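Local atomic coordinates of citrinin polyketide synthase (Monascus purpureus, PDB entry 5MPT), a protein that assembles the keto-aldehyde precursor of the mycotoxin citrinin as a multidomain non-reducing polyketide synthase, this chain being its C-methylating methyltransferase domain. Residues 238-243 with 263-268; 209-214 with 277-282; 281-286 with 310-315. All blocks are in the same frame, centred on the assembly; numbering follows the deposited sequence.

Contact 1: residues 238-243 with 263-268. With SAH (S-adenosyl-L-homocysteine), chain B.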
loop_
_atom_site.group_PDB
_atom_site.type_symbol
_atom_site.label_atom_id
_atom_site.label_comp_id
_atom_site.label_asym_id
_atom_site.label_seq_id
_atom_site.Cartn_x
_atom_site.Cartn_y
_atom_site.Cartn_z
ATOM N N THR A 238 6.786 4.249 -18.793
ATOM C CA THR A 238 7.860 3.379 -18.361
ATOM C C THR A 238 7.398 2.721 -17.069
ATOM O O THR A 238 7.252 3.380 -16.029
ATOM C CB THR A 238 9.167 4.159 -18.191
ATOM O OG1 THR A 238 9.492 4.830 -19.417
ATOM C CG2 THR A 238 10.316 3.230 -17.826
ATOM N N MET A 239 7.134 1.429 -17.148
ATOM C CA MET A 239 6.736 0.650 -15.996
ATOM C C MET A 239 7.990 0.046 -15.377
ATOM O O MET A 239 8.758 -0.639 -16.065
ATOM C CB MET A 239 5.758 -0.437 -16.414
ATOM C CG MET A 239 5.230 -1.227 -15.261
ATOM S SD MET A 239 4.441 -2.718 -15.821
ATOM C CE MET A 239 3.920 -3.365 -14.236
ATOM N N THR A 240 8.204 0.302 -14.090
ATOM C CA THR A 240 9.419 -0.153 -13.424
ATOM C C THR A 240 9.118 -0.754 -12.055
ATOM O O THR A 240 8.046 -0.555 -11.475
ATOM C CB THR A 240 10.419 0.998 -13.265
ATOM O OG1 THR A 240 10.080 1.800 -12.133
ATOM C CG2 THR A 240 10.467 1.882 -14.513
ATOM N N ASP A 241 10.093 -1.515 -11.546
ATOM C CA ASP A 241 10.006 -2.130 -10.222
ATOM C C ASP A 241 11.393 -2.621 -9.864
ATOM O O ASP A 241 12.244 -2.791 -10.729
ATOM C CB ASP A 241 9.019 -3.310 -10.179
ATOM C CG ASP A 241 8.581 -3.681 -8.751
ATOM O OD1 ASP A 241 7.538 -3.202 -8.256
ATOM O OD2 ASP A 241 9.273 -4.480 -8.108
ATOM N N LEU A 242 11.590 -2.860 -8.573
ATOM C CA LEU A 242 12.804 -3.517 -8.128
ATOM C C LEU A 242 12.894 -4.947 -8.643
ATOM O O LEU A 242 14.003 -5.455 -8.836
ATOM C CB LEU A 242 12.862 -3.517 -6.595
ATOM C CG LEU A 242 14.229 -3.937 -6.002
ATOM C CD1 LEU A 242 15.342 -3.009 -6.442
ATOM C CD2 LEU A 242 14.164 -3.932 -4.489
ATOM N N SER A 243 11.755 -5.618 -8.837
ATOM C CA SER A 243 11.713 -7.045 -9.150
ATOM C C SER A 243 11.775 -7.286 -10.655
ATOM O O SER A 243 10.899 -6.838 -11.396
ATOM C CB SER A 243 10.444 -7.670 -8.575
ATOM O OG SER A 243 10.132 -8.885 -9.235
ATOM N N LYS A 263 11.393 -1.617 -17.366
ATOM C CA LYS A 263 12.755 -1.518 -16.844
ATOM C C LYS A 263 12.767 -1.752 -15.331
ATOM O O LYS A 263 11.824 -1.373 -14.626
ATOM C CB LYS A 263 13.382 -0.146 -17.185
ATOM C CG LYS A 263 14.857 0.020 -16.766
ATOM C CD LYS A 263 15.450 1.405 -17.156
ATOM C CE LYS A 263 16.955 1.524 -16.812
ATOM N NZ LYS A 263 17.550 2.836 -17.217
ATOM N N VAL A 264 13.832 -2.406 -14.848
ATOM C CA VAL A 264 14.098 -2.556 -13.416
ATOM C C VAL A 264 14.706 -1.264 -12.885
ATOM O O VAL A 264 15.749 -0.808 -13.374
ATOM C CB VAL A 264 15.049 -3.741 -13.161
ATOM C CG1 VAL A 264 15.343 -3.883 -11.671
ATOM C CG2 VAL A 264 14.458 -5.041 -13.712
ATOM N N VAL A 265 14.081 -0.676 -11.867
ATOM C CA VAL A 265 14.559 0.576 -11.288
ATOM C C VAL A 265 14.406 0.498 -9.780
ATOM O O VAL A 265 13.333 0.153 -9.274
ATOM C CB VAL A 265 13.809 1.806 -11.829
ATOM C CG1 VAL A 265 14.232 3.071 -11.063
ATOM C CG2 VAL A 265 14.045 1.947 -13.309
ATOM N N ASN A 266 15.467 0.833 -9.064
ATOM C CA ASN A 266 15.460 0.862 -7.608
ATOM C C ASN A 266 15.286 2.301 -7.149
ATOM O O ASN A 266 16.109 3.168 -7.483
ATOM C CB ASN A 266 16.765 0.274 -7.078
ATOM C CG ASN A 266 16.804 0.170 -5.570
ATOM O OD1 ASN A 266 16.058 0.819 -4.851
ATOM N ND2 ASN A 266 17.767 -0.608 -5.084
ATOM N N ILE A 267 14.161 2.565 -6.479
ATOM C CA ILE A 267 13.833 3.878 -5.928
ATOM C C ILE A 267 14.967 4.454 -5.108
ATOM O O ILE A 267 15.153 5.681 -5.089
ATOM C CB ILE A 267 12.553 3.778 -5.081
ATOM C CG1 ILE A 267 11.385 3.352 -5.967
ATOM C CG2 ILE A 267 12.274 5.087 -4.319
ATOM C CD1 ILE A 267 10.158 2.829 -5.217
ATOM N N GLU A 268 15.744 3.593 -4.418
ATOM C CA GLU A 268 16.798 4.074 -3.525
ATOM C C GLU A 268 18.056 4.488 -4.270
ATOM O O GLU A 268 18.893 5.190 -3.691
ATOM C CB GLU A 268 17.179 2.998 -2.491
ATOM C CG GLU A 268 16.034 2.660 -1.568
ATOM C CD GLU A 268 16.432 1.835 -0.355
ATOM O OE1 GLU A 268 17.658 1.662 -0.114
ATOM O OE2 GLU A 268 15.520 1.367 0.356
HETATM N N SAH B . 2.309 -0.920 -6.759
HETATM C CA SAH B . 2.255 -2.316 -6.229
HETATM C CB SAH B . 1.645 -2.523 -4.848
HETATM C CG SAH B . 2.528 -2.096 -3.689
HETATM S SD SAH B . 3.691 -3.470 -3.382
HETATM C C SAH B . 1.438 -3.166 -7.242
HETATM O O SAH B . 1.796 -4.432 -7.214
HETATM O OXT SAH B . 0.555 -2.732 -7.939
HETATM C "C5'" SAH B . 5.289 -2.621 -3.291
HETATM C "C4'" SAH B . 6.014 -2.782 -4.611
HETATM O "O4'" SAH B . 7.202 -1.970 -4.494
HETATM C "C3'" SAH B . 6.482 -4.207 -4.935
HETATM O "O3'" SAH B . 6.189 -4.441 -6.309
HETATM C "C2'" SAH B . 7.995 -4.158 -4.659
HETATM O "O2'" SAH B . 8.738 -5.022 -5.517
HETATM C "C1'" SAH B . 8.302 -2.700 -4.979
HETATM N N9 SAH B . 9.504 -2.150 -4.365
HETATM C C8 SAH B . 9.977 -2.353 -3.095
HETATM N N7 SAH B . 11.118 -1.758 -2.844
HETATM C C5 SAH B . 11.423 -1.119 -4.039
HETATM C C6 SAH B . 12.510 -0.317 -4.438
HETATM N N6 SAH B . 13.560 -0.035 -3.657
HETATM N N1 SAH B . 12.499 0.164 -5.696
HETATM C C2 SAH B . 11.474 -0.137 -6.499
HETATM N N3 SAH B . 10.394 -0.875 -6.239
HETATM C C4 SAH B . 10.432 -1.347 -4.981
HETATM O O HOH W 1 10.601 1.067 -9.597
#
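T240 turns its side chain onto V265, the CG2 methyl of V265 lying 3.7 Å from T240 CB as the two side chains cross. The chi1 of T240 (81°) places OG1 between the backbone N and the carbonyl carbon; from there OG1 is hydrogen-bonded to E212 O of the adjoining strand and accepts from a water 2.7 Å away, and the same water also donates to V265 O. Two backbone bonds, K263 N to M239 O and V265 N to D241 O, tie the segments together.

Beyond them the side chains serve S-adenosyl-L-homocysteine. With CG anti to its backbone N (chi1 -162°), D241 presents both carboxylate oxygens to the ribose: OD1 accepts from O3' at 2.7 Å and OD2 from O2'. OD2 also takes S243 N at 2.8 Å through its anti lone pair, an Asx turn that steadies the carboxylate. L242 and N266 run side by side, L242 CD1 resting 3.6 Å from N266 CG. The OD1 of N266 accepts from the adenine N6 at 2.9 Å and from E268 N in a second Asx turn. The backbone N of I267 donates to the adenine N1 at 3.0 Å. L242 packs on one face of the adenine and I267 on the other, its CG1 3.4 Å from N1. An acidic residue gripping the ribose diol at the end of the second strand, with the adenine held just past the third, is characteristic of the Rossmann-like S-adenosylmethionine site of class I methyltransferases.

Contact 2: residues 209-214 with 277-282. With SAH (S-adenosyl-L-homocysteine), chain B.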
loop_
_atom_site.group_PDB
_atom_site.type_symbol
_atom_site.label_atom_id
_atom_site.label_comp_id
_atom_site.label_asym_id
_atom_site.label_seq_id
_atom_site.Cartn_x
_atom_site.Cartn_y
_atom_site.Cartn_z
ATOM N N ARG A 209 5.679 11.932 -20.718
ATOM C CA ARG A 209 6.544 10.884 -20.210
ATOM C C ARG A 209 6.158 10.584 -18.775
ATOM O O ARG A 209 6.267 11.444 -17.889
ATOM C CB ARG A 209 8.010 11.295 -20.344
ATOM C CG ARG A 209 8.365 11.608 -21.797
ATOM C CD ARG A 209 9.853 11.899 -22.033
ATOM N NE ARG A 209 10.174 11.720 -23.455
ATOM C CZ ARG A 209 10.676 12.645 -24.260
ATOM N NH1 ARG A 209 10.977 13.860 -23.806
ATOM N NH2 ARG A 209 10.902 12.335 -25.533
ATOM N N ILE A 210 5.693 9.361 -18.568
ATOM C CA ILE A 210 5.183 8.883 -17.288
ATOM C C ILE A 210 6.018 7.683 -16.881
ATOM O O ILE A 210 6.208 6.755 -17.678
ATOM C CB ILE A 210 3.701 8.479 -17.376
ATOM C CG1 ILE A 210 2.878 9.629 -17.934
ATOM C CG2 ILE A 210 3.212 7.994 -15.995
ATOM C CD1 ILE A 210 1.367 9.289 -18.131
ATOM N N LEU A 211 6.517 7.699 -15.651
ATOM C CA LEU A 211 7.286 6.582 -15.121
ATOM C C LEU A 211 6.622 6.089 -13.846
ATOM O O LEU A 211 6.385 6.871 -12.918
ATOM C CB LEU A 211 8.733 6.984 -14.853
ATOM C CG LEU A 211 9.692 5.849 -14.453
ATOM C CD1 LEU A 211 11.066 6.093 -15.097
ATOM C CD2 LEU A 211 9.790 5.759 -12.957
ATOM N N GLU A 212 6.343 4.801 -13.792
ATOM C CA GLU A 212 5.744 4.193 -12.617
ATOM C C GLU A 212 6.822 3.432 -11.856
ATOM O O GLU A 212 7.484 2.551 -12.414
ATOM C CB GLU A 212 4.579 3.275 -12.991
ATOM C CG GLU A 212 3.929 2.675 -11.766
ATOM C CD GLU A 212 2.785 1.744 -12.062
ATOM O OE1 GLU A 212 2.513 1.470 -13.249
ATOM O OE2 GLU A 212 2.189 1.256 -11.080
ATOM N N MET A 213 7.001 3.798 -10.595
ATOM C CA MET A 213 7.895 3.071 -9.717
ATOM C C MET A 213 7.112 2.065 -8.893
ATOM O O MET A 213 5.930 2.243 -8.617
ATOM C CB MET A 213 8.639 4.029 -8.800
ATOM C CG MET A 213 9.475 5.008 -9.603
ATOM S SD MET A 213 10.471 6.058 -8.558
ATOM C CE MET A 213 11.903 6.310 -9.594
ATOM N N GLY A 214 7.806 0.992 -8.534
ATOM C CA GLY A 214 7.180 -0.039 -7.703
ATOM C C GLY A 214 5.904 -0.573 -8.310
ATOM O O GLY A 214 4.949 -0.916 -7.588
ATOM N N HIS A 277 15.825 14.382 -15.022
ATOM C CA HIS A 277 14.974 15.429 -15.607
ATOM C C HIS A 277 14.276 14.930 -16.866
ATOM O O HIS A 277 14.193 15.634 -17.872
ATOM C CB HIS A 277 15.792 16.680 -15.941
ATOM C CG HIS A 277 16.399 17.384 -14.762
ATOM N ND1 HIS A 277 15.940 17.239 -13.473
ATOM C CD2 HIS A 277 17.441 18.252 -14.693
ATOM C CE1 HIS A 277 16.663 17.988 -12.660
ATOM N NE2 HIS A 277 17.577 18.619 -13.376
ATOM N N SER A 278 13.788 13.697 -16.831
ATOM C CA SER A 278 13.245 13.068 -18.019
ATOM C C SER A 278 11.740 12.925 -17.996
ATOM O O SER A 278 11.125 12.922 -19.064
ATOM C CB SER A 278 13.858 11.689 -18.239
ATOM O OG SER A 278 13.587 10.830 -17.155
ATOM N N GLN A 279 11.127 12.835 -16.821
ATOM C CA GLN A 279 9.729 12.468 -16.718
ATOM C C GLN A 279 8.819 13.626 -16.303
ATOM O O GLN A 279 9.178 14.436 -15.435
ATOM C CB GLN A 279 9.561 11.332 -15.689
ATOM C CG GLN A 279 10.376 10.129 -15.916
ATOM C CD GLN A 279 10.142 9.467 -17.259
ATOM O OE1 GLN A 279 9.031 9.140 -17.642
ATOM N NE2 GLN A 279 11.227 9.276 -17.989
ATOM N N HIS A 280 7.627 13.687 -16.915
ATOM C CA HIS A 280 6.572 14.616 -16.494
ATOM C C HIS A 280 5.893 14.169 -15.213
ATOM O O HIS A 280 5.564 14.999 -14.356
ATOM C CB HIS A 280 5.489 14.743 -17.570
ATOM C CG HIS A 280 5.970 15.390 -18.825
ATOM N ND1 HIS A 280 6.466 14.663 -19.885
ATOM C CD2 HIS A 280 6.023 16.690 -19.195
ATOM C CE1 HIS A 280 6.806 15.493 -20.858
ATOM N NE2 HIS A 280 6.558 16.724 -20.454
ATOM N N ILE A 281 5.696 12.864 -15.067
ATOM C CA ILE A 281 4.886 12.271 -14.009
ATOM C C ILE A 281 5.574 11.028 -13.495
ATOM O O ILE A 281 5.946 10.143 -14.277
ATOM C CB ILE A 281 3.480 11.905 -14.521
ATOM C CG1 ILE A 281 2.823 13.111 -15.148
ATOM C CG2 ILE A 281 2.639 11.326 -13.413
ATOM C CD1 ILE A 281 1.489 12.754 -15.815
ATOM N N ILE A 282 5.737 10.945 -12.182
ATOM C CA ILE A 282 6.096 9.697 -11.534
ATOM C C ILE A 282 4.918 9.239 -10.688
ATOM O O ILE A 282 4.443 9.969 -9.813
ATOM C CB ILE A 282 7.375 9.822 -10.706
ATOM C CG1 ILE A 282 8.520 10.009 -11.689
ATOM C CG2 ILE A 282 7.615 8.554 -9.836
ATOM C CD1 ILE A 282 9.799 10.350 -11.077
HETATM N N SAH B . 2.309 -0.920 -6.759
HETATM C CA SAH B . 2.255 -2.316 -6.229
HETATM C CB SAH B . 1.645 -2.523 -4.848
HETATM C CG SAH B . 2.528 -2.096 -3.689
HETATM S SD SAH B . 3.691 -3.470 -3.382
HETATM C C SAH B . 1.438 -3.166 -7.242
HETATM O O SAH B . 1.796 -4.432 -7.214
HETATM O OXT SAH B . 0.555 -2.732 -7.939
HETATM C "C5'" SAH B . 5.289 -2.621 -3.291
HETATM C "C4'" SAH B . 6.014 -2.782 -4.611
HETATM O "O4'" SAH B . 7.202 -1.970 -4.494
HETATM C "C3'" SAH B . 6.482 -4.207 -4.935
HETATM O "O3'" SAH B . 6.189 -4.441 -6.309
HETATM C "C2'" SAH B . 7.995 -4.158 -4.659
HETATM O "O2'" SAH B . 8.738 -5.022 -5.517
HETATM C "C1'" SAH B . 8.302 -2.700 -4.979
HETATM N N9 SAH B . 9.504 -2.150 -4.365
HETATM C C8 SAH B . 9.977 -2.353 -3.095
HETATM N N7 SAH B . 11.118 -1.758 -2.844
HETATM C C5 SAH B . 11.423 -1.119 -4.039
HETATM C C6 SAH B . 12.510 -0.317 -4.438
HETATM N N6 SAH B . 13.560 -0.035 -3.657
HETATM N N1 SAH B . 12.499 0.164 -5.696
HETATM C C2 SAH B . 11.474 -0.137 -6.499
HETATM N N3 SAH B . 10.394 -0.875 -6.239
HETATM C C4 SAH B . 10.432 -1.347 -4.981
HETATM O O HOH W 2 11.624 14.867 -20.862
HETATM O O HOH W 3 8.550 7.404 -19.500
#
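I210 pairs with I281 and L211 with I282 in parallel register, the CA atoms of I210 and I281 lying 4.7 Å apart. L211 N donates to I281 O at 2.9 Å in a nearly straight bond. One residue earlier the chain turns a corner at H280, and this kink brings two successive N-H groups onto a single acceptor: R209 O receives H280 N at 2.8 Å and I281 N at 3.2 Å.

The same corner lets the H280 imidazole approach the start of the other strand by its edge. Its ND1 accepts from R209 N at 3.0 Å (N-H...N angle 172°), with the donor tilted from the ring plane, and NE2 is hydrogen-bonded to S10 O, a pattern consistent with a neutral ring protonated on NE2. The R209 side chain, extended from CG to NE, crosses that of H280 obliquely, with guanidinium and ring planes 23° apart, and continues to a salt bridge with E236 and a bond to L7 O; a water joins its NH1 to S278 O. Q279 folds back at chi2 (-58°), which sets its CD against L211, and its OE1 lies 3.5 Å from L211 CB. Its NE2 donates to S278 OG, nearly in the amide plane, and that hydroxyl is in turn bonded to L275 O. I210 and I281 point the same way, CG1 to CD1 4.0 Å.

In the loop that follows strand 208-213, G214 O accepts from N of S-adenosyl-L-homocysteine at 2.8 Å. Strand 208-213 lies between strands 235-241 and 279-285 in the central sheet; T238 and T240 of the former touch L211, while I301 of helix 294-304 covers M213 and I282.

Contact 3: residues 281-286 with 310-315. With SAH (S-adenosyl-L-homocysteine), chain B.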
loop_
_atom_site.group_PDB
_atom_site.type_symbol
_atom_site.label_atom_id
_atom_site.label_comp_id
_atom_site.label_asym_id
_atom_site.label_seq_id
_atom_site.Cartn_x
_atom_site.Cartn_y
_atom_site.Cartn_z
ATOM N N ILE A 281 5.696 12.864 -15.067
ATOM C CA ILE A 281 4.886 12.271 -14.009
ATOM C C ILE A 281 5.574 11.028 -13.495
ATOM O O ILE A 281 5.946 10.143 -14.277
ATOM C CB ILE A 281 3.480 11.905 -14.521
ATOM C CG1 ILE A 281 2.823 13.111 -15.148
ATOM C CG2 ILE A 281 2.639 11.326 -13.413
ATOM C CD1 ILE A 281 1.489 12.754 -15.815
ATOM N N ILE A 282 5.737 10.945 -12.182
ATOM C CA ILE A 282 6.096 9.697 -11.534
ATOM C C ILE A 282 4.918 9.239 -10.688
ATOM O O ILE A 282 4.443 9.969 -9.813
ATOM C CB ILE A 282 7.375 9.822 -10.706
ATOM C CG1 ILE A 282 8.520 10.009 -11.689
ATOM C CG2 ILE A 282 7.615 8.554 -9.836
ATOM C CD1 ILE A 282 9.799 10.350 -11.077
ATOM N N LEU A 283 4.432 8.056 -11.012
ATOM C CA LEU A 283 3.415 7.328 -10.264
ATOM C C LEU A 283 4.090 6.341 -9.325
ATOM O O LEU A 283 5.045 5.687 -9.727
ATOM C CB LEU A 283 2.503 6.584 -11.238
ATOM C CG LEU A 283 1.694 7.434 -12.220
ATOM C CD1 LEU A 283 0.770 6.556 -13.050
ATOM C CD2 LEU A 283 0.910 8.512 -11.506
ATOM N N ALA A 284 3.579 6.206 -8.083
ATOM C CA ALA A 284 4.236 5.341 -7.092
ATOM C C ALA A 284 3.175 4.932 -6.073
ATOM O O ALA A 284 2.848 5.710 -5.167
ATOM C CB ALA A 284 5.412 6.046 -6.430
ATOM N N THR A 285 2.680 3.708 -6.206
ATOM C CA THR A 285 1.605 3.204 -5.360
ATOM C C THR A 285 2.200 2.260 -4.335
ATOM O O THR A 285 2.617 1.151 -4.682
ATOM C CB THR A 285 0.545 2.505 -6.204
ATOM O OG1 THR A 285 -0.043 3.465 -7.084
ATOM C CG2 THR A 285 -0.511 1.796 -5.332
ATOM N N ASN A 286 2.248 2.737 -3.076
ATOM C CA ASN A 286 2.588 1.958 -1.883
ATOM C C ASN A 286 3.914 1.233 -2.025
ATOM O O ASN A 286 4.096 0.103 -1.550
ATOM C CB ASN A 286 1.442 1.030 -1.519
ATOM C CG ASN A 286 0.407 1.766 -0.714
ATOM O OD1 ASN A 286 0.752 2.475 0.251
ATOM N ND2 ASN A 286 -0.846 1.684 -1.115
ATOM N N PHE A 310 5.701 16.270 -11.748
ATOM C CA PHE A 310 5.234 16.016 -10.396
ATOM C C PHE A 310 5.251 14.533 -10.086
ATOM O O PHE A 310 5.175 13.662 -10.969
ATOM C CB PHE A 310 3.815 16.550 -10.153
ATOM C CG PHE A 310 2.770 15.901 -10.991
ATOM C CD1 PHE A 310 2.402 16.445 -12.196
ATOM C CD2 PHE A 310 2.110 14.778 -10.549
ATOM C CE1 PHE A 310 1.449 15.872 -12.968
ATOM C CE2 PHE A 310 1.115 14.206 -11.322
ATOM C CZ PHE A 310 0.779 14.743 -12.517
ATOM N N LEU A 311 5.301 14.280 -8.792
ATOM C CA LEU A 311 5.121 12.967 -8.206
ATOM C C LEU A 311 3.683 12.808 -7.728
ATOM O O LEU A 311 3.168 13.675 -7.020
ATOM C CB LEU A 311 6.082 12.797 -7.034
ATOM C CG LEU A 311 5.883 11.587 -6.092
ATOM C CD1 LEU A 311 6.091 10.300 -6.853
ATOM C CD2 LEU A 311 6.861 11.708 -4.957
ATOM N N LEU A 312 3.088 11.665 -8.040
ATOM C CA LEU A 312 1.786 11.274 -7.509
ATOM C C LEU A 312 1.982 9.995 -6.713
ATOM O O LEU A 312 2.092 8.908 -7.286
ATOM C CB LEU A 312 0.758 11.090 -8.617
ATOM C CG LEU A 312 -0.652 10.876 -8.083
ATOM C CD1 LEU A 312 -1.187 12.101 -7.377
ATOM C CD2 LEU A 312 -1.576 10.564 -9.232
ATOM N N LEU A 313 2.026 10.150 -5.400
ATOM C CA LEU A 313 2.022 9.013 -4.491
ATOM C C LEU A 313 0.606 8.511 -4.244
ATOM O O LEU A 313 -0.356 9.290 -4.138
ATOM C CB LEU A 313 2.637 9.398 -3.151
ATOM C CG LEU A 313 4.096 9.788 -3.134
ATOM C CD1 LEU A 313 4.411 10.504 -1.840
ATOM C CD2 LEU A 313 4.972 8.539 -3.259
ATOM N N LEU A 314 0.475 7.199 -4.158
ATOM C CA LEU A 314 -0.701 6.574 -3.566
ATOM C C LEU A 314 -0.151 5.829 -2.370
ATOM O O LEU A 314 0.561 4.839 -2.546
ATOM C CB LEU A 314 -1.407 5.633 -4.540
ATOM C CG LEU A 314 -2.852 5.265 -4.169
ATOM C CD1 LEU A 314 -3.529 4.526 -5.311
ATOM C CD2 LEU A 314 -2.930 4.433 -2.908
ATOM N N GLU A 315 -0.401 6.353 -1.172
ATOM C CA GLU A 315 0.203 5.821 0.041
ATOM C C GLU A 315 -0.832 5.576 1.110
ATOM O O GLU A 315 -1.732 6.393 1.330
ATOM C CB GLU A 315 1.263 6.781 0.595
ATOM C CG GLU A 315 2.583 6.650 -0.080
ATOM C CD GLU A 315 3.344 5.434 0.389
ATOM O OE1 GLU A 315 2.991 4.868 1.459
ATOM O OE2 GLU A 315 4.278 5.026 -0.326
HETATM N N SAH B . 2.309 -0.920 -6.759
HETATM C CA SAH B . 2.255 -2.316 -6.229
HETATM C CB SAH B . 1.645 -2.523 -4.848
HETATM C CG SAH B . 2.528 -2.096 -3.689
HETATM S SD SAH B . 3.691 -3.470 -3.382
HETATM C C SAH B . 1.438 -3.166 -7.242
HETATM O O SAH B . 1.796 -4.432 -7.214
HETATM O OXT SAH B . 0.555 -2.732 -7.939
HETATM C "C5'" SAH B . 5.289 -2.621 -3.291
HETATM C "C4'" SAH B . 6.014 -2.782 -4.611
HETATM O "O4'" SAH B . 7.202 -1.970 -4.494
HETATM C "C3'" SAH B . 6.482 -4.207 -4.935
HETATM O "O3'" SAH B . 6.189 -4.441 -6.309
HETATM C "C2'" SAH B . 7.995 -4.158 -4.659
HETATM O "O2'" SAH B . 8.738 -5.022 -5.517
HETATM C "C1'" SAH B . 8.302 -2.700 -4.979
HETATM N N9 SAH B . 9.504 -2.150 -4.365
HETATM C C8 SAH B . 9.977 -2.353 -3.095
HETATM N N7 SAH B . 11.118 -1.758 -2.844
HETATM C C5 SAH B . 11.423 -1.119 -4.039
HETATM C C6 SAH B . 12.510 -0.317 -4.438
HETATM N N6 SAH B . 13.560 -0.035 -3.657
HETATM N N1 SAH B . 12.499 0.164 -5.696
HETATM C C2 SAH B . 11.474 -0.137 -6.499
HETATM N N3 SAH B . 10.394 -0.875 -6.239
HETATM C C4 SAH B . 10.432 -1.347 -4.981
HETATM O O HOH W 4 4.632 5.056 -2.893
#
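N286 and E315 both carry CG anti to their carbonyl carbons, and a bend at chi2 of E315 (-77°) turns its carboxylate back beside the N286 amide. The two side chains run antiparallel alongside one another, amide and carboxylate planes 76° apart, at the C-terminal end of the parallel strands 281-285 and 310-315 of a Rossmann-like sheet, whose axes lie 8° apart. N286 OD1 and E315 OE1, both acceptors, come within 3.5 Å; N286 OD1 is hydrogen-bonded to M316 N, and E315 OE1 to ND1 of H289, both E315 and H289 being active-site residues.

Five backbone bonds join the segments, the last, N286 N to L314 O at 2.7 Å, just beyond strand 281-285. On the face toward helix 181-198, the F310 ring reaches I281, CZ to CG1 3.7 Å, and L283 CD2 lies 3.9 Å from L312 CB. On the face of I282 and A284, L311 CD1 packs 3.8 Å from I282 CG2, and helix 347-356 covers L311 and L313. T285 directs its hydroxyl to T220, while T285 O accepts from N of S-adenosyl-L-homocysteine at 2.9 Å. A single water donates both to A284 O and, at 2.6 Å, to E315 OE2.

In the fold
All three contacts belong to one seven-stranded mixed sheet, whose parallel part runs in the order 260-264, 235-241, 208-213, 279-285, 309-316. Contact 1 is nested inside the chain loop closed by contact 2, and contact 3 opens on the strand where contact 2 ends, sharing I281 and I282. The centres of contacts 1 and 2 lie about 11 Å apart and those of 2 and 3 about 9 Å; both pairs touch. Contacts 1 and 3 do not, their nearest atoms being about 6 Å apart, yet both reach S-adenosyl-L-homocysteine, as contact 2 does. The C-terminal ends of neighbouring strands, and the loops after them, thus converge on this ligand, and contact 3 adds the active-site E315.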